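Local coordinates for protein viral CASP8 and FADD-like apoptosis regulator (Molluscum contagiosum virus subtype 1, PDB 2BBR) that blocks death-receptor-induced apoptosis by interfering with caspase-8 recruitment and activation at the death-inducing signalling complex, and suppresses host NF-kappa-B activation, at residues R113-F118 with A158-T163. Numbering follows the deposited sequence.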
loop_
_atom_site.group_PDB
_atom_site.type_symbol
_atom_site.label_atom_id
_atom_site.label_comp_id
_atom_site.label_asym_id
_atom_site.label_seq_id
_atom_site.Cartn_x
_atom_site.Cartn_y
_atom_site.Cartn_z
ATOM N N ARG A 113 -9.978 -15.312 -0.755
ATOM C CA ARG A 113 -10.764 -15.971 -1.789
ATOM C C ARG A 113 -12.224 -15.519 -1.701
ATOM O O ARG A 113 -12.851 -15.219 -2.711
ATOM C CB ARG A 113 -10.690 -17.491 -1.629
ATOM C CG ARG A 113 -11.609 -18.263 -2.565
ATOM C CD ARG A 113 -11.797 -19.685 -2.065
ATOM N NE ARG A 113 -12.151 -19.689 -0.648
ATOM C CZ ARG A 113 -13.236 -19.108 -0.144
ATOM N NH1 ARG A 113 -14.090 -18.478 -0.940
ATOM N NH2 ARG A 113 -13.458 -19.139 1.162
ATOM N N ALA A 114 -12.759 -15.467 -0.484
ATOM C CA ALA A 114 -14.141 -15.045 -0.291
ATOM C C ALA A 114 -14.336 -13.620 -0.801
ATOM O O ALA A 114 -15.330 -13.314 -1.452
ATOM C CB ALA A 114 -14.521 -15.131 1.183
ATOM N N LEU A 115 -13.372 -12.748 -0.512
ATOM C CA LEU A 115 -13.457 -11.358 -0.943
ATOM C C LEU A 115 -13.444 -11.248 -2.461
ATOM O O LEU A 115 -14.191 -10.458 -3.035
ATOM C CB LEU A 115 -12.304 -10.547 -0.344
ATOM C CG LEU A 115 -12.366 -10.350 1.172
ATOM C CD1 LEU A 115 -11.084 -9.699 1.649
ATOM C CD2 LEU A 115 -13.578 -9.498 1.538
ATOM N N ARG A 116 -12.591 -12.038 -3.113
ATOM C CA ARG A 116 -12.527 -12.004 -4.571
ATOM C C ARG A 116 -13.869 -12.439 -5.155
ATOM O O ARG A 116 -14.330 -11.887 -6.152
ATOM C CB ARG A 116 -11.412 -12.916 -5.097
ATOM C CG ARG A 116 -10.001 -12.445 -4.766
ATOM C CD ARG A 116 -8.971 -13.209 -5.595
ATOM N NE ARG A 116 -9.094 -14.653 -5.408
ATOM C CZ ARG A 116 -8.297 -15.384 -4.637
ATOM N NH1 ARG A 116 -7.300 -14.818 -3.975
ATOM N NH2 ARG A 116 -8.509 -16.686 -4.519
ATOM N N LEU A 117 -14.493 -13.429 -4.524
ATOM C CA LEU A 117 -15.788 -13.916 -4.980
ATOM C C LEU A 117 -16.864 -12.851 -4.764
ATOM O O LEU A 117 -17.730 -12.661 -5.619
ATOM C CB LEU A 117 -16.155 -15.212 -4.248
ATOM C CG LEU A 117 -15.210 -16.395 -4.495
ATOM C CD1 LEU A 117 -15.716 -17.624 -3.754
ATOM C CD2 LEU A 117 -15.118 -16.679 -5.988
ATOM N N PHE A 118 -16.812 -12.155 -3.628
ATOM C CA PHE A 118 -17.788 -11.099 -3.353
ATOM C C PHE A 118 -17.672 -10.026 -4.428
ATOM O O PHE A 118 -18.675 -9.519 -4.930
ATOM C CB PHE A 118 -17.541 -10.423 -1.995
ATOM C CG PHE A 118 -17.744 -11.316 -0.803
ATOM C CD1 PHE A 118 -18.530 -12.462 -0.876
ATOM C CD2 PHE A 118 -17.163 -10.983 0.417
ATOM C CE1 PHE A 118 -18.732 -13.259 0.251
ATOM C CE2 PHE A 118 -17.358 -11.771 1.546
ATOM C CZ PHE A 118 -18.144 -12.912 1.464
ATOM N N ALA A 158 -15.217 -1.998 2.647
ATOM C CA ALA A 158 -15.618 -2.123 4.046
ATOM C C ALA A 158 -16.821 -3.063 4.126
ATOM O O ALA A 158 -16.900 -3.914 5.016
ATOM C CB ALA A 158 -15.979 -0.759 4.617
ATOM N N ASP A 159 -17.755 -2.903 3.191
ATOM C CA ASP A 159 -18.947 -3.745 3.143
ATOM C C ASP A 159 -18.568 -5.205 2.928
ATOM O O ASP A 159 -19.160 -6.106 3.525
ATOM C CB ASP A 159 -19.882 -3.324 2.004
ATOM C CG ASP A 159 -20.521 -1.970 2.229
ATOM O OD1 ASP A 159 -20.592 -1.517 3.390
ATOM O OD2 ASP A 159 -20.973 -1.370 1.234
ATOM N N MET A 160 -17.597 -5.440 2.052
ATOM C CA MET A 160 -17.143 -6.793 1.772
ATOM C C MET A 160 -16.538 -7.414 3.027
ATOM O O MET A 160 -16.784 -8.581 3.335
ATOM C CB MET A 160 -16.119 -6.773 0.634
ATOM C CG MET A 160 -16.731 -6.475 -0.729
ATOM S SD MET A 160 -15.541 -5.966 -1.998
ATOM C CE MET A 160 -14.403 -7.358 -1.982
ATOM N N LEU A 161 -15.751 -6.632 3.756
ATOM C CA LEU A 161 -15.132 -7.120 4.980
ATOM C C LEU A 161 -16.188 -7.394 6.052
ATOM O O LEU A 161 -16.055 -8.337 6.836
ATOM C CB LEU A 161 -14.097 -6.106 5.473
ATOM C CG LEU A 161 -12.865 -5.991 4.562
ATOM C CD1 LEU A 161 -12.099 -4.714 4.865
ATOM C CD2 LEU A 161 -11.979 -7.220 4.753
ATOM N N ARG A 162 -17.237 -6.576 6.081
ATOM C CA ARG A 162 -18.308 -6.773 7.052
ATOM C C ARG A 162 -19.021 -8.095 6.754
ATOM O O ARG A 162 -19.330 -8.863 7.662
ATOM C CB ARG A 162 -19.313 -5.620 6.996
ATOM C CG ARG A 162 -20.363 -5.689 8.097
ATOM C CD ARG A 162 -21.404 -4.579 7.994
ATOM N NE ARG A 162 -20.811 -3.247 8.070
ATOM C CZ ARG A 162 -20.659 -2.432 7.031
ATOM N NH1 ARG A 162 -21.059 -2.808 5.825
ATOM N NH2 ARG A 162 -20.104 -1.240 7.200
ATOM N N THR A 163 -19.265 -8.361 5.474
ATOM C CA THR A 163 -19.929 -9.593 5.060
ATOM C C THR A 163 -19.101 -10.798 5.495
ATOM O O THR A 163 -19.642 -11.842 5.867
ATOM C CB THR A 163 -20.103 -9.631 3.531
ATOM O OG1 THR A 163 -20.894 -8.511 3.115
ATOM C CG2 THR A 163 -20.789 -10.926 3.103
#
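Met-160 and Leu-115 have the nearest CA atoms between segments 113-118 and 158-163, which lie on helices 109-122 and 155-163 of the second death effector domain. They show how side chains can bridge two helical segments whose axes run 10.0 Å apart, at 125°, by touching each other and the opposite backbone carbonyls. The thioether of Met-160 turns at its last torsion (chi3 56°), which carries CE to 3.3 Å from Leu-115 O, a close van der Waals approach to the helix backbone. Leu-115 answers with both its methyls: CD2 lies 3.8 Å from Met-160 CB, while CD1 meets Leu-161 CD2 at 4.1 Å. Leu-161 in turn touches Leu-169 and Leu-173 of helix 167-187, and Leu-115 rests on Phe-136 and Leu-139 of helix 136-145, tying the pair to the domain core.

Phe-118 and Thr-163 meet tip to tip. With CG2 anti to its backbone N, Thr-163 brings this methyl obliquely to the CZ/CE2 side of the Phe-118 ring in an off-centre CH-pi contact, 4.1 Å from the centroid and 30° off the ring normal. Ring atom CE2 also lies 3.7 Å from Met-160 O. The same rotamer that presents CG2 to the ring lets Thr-163 OG1 donate a hydrogen bond to Asp-159 O, so the contact between the segments probably rests mainly on van der Waals and CH-pi interactions, without a polar pair between them.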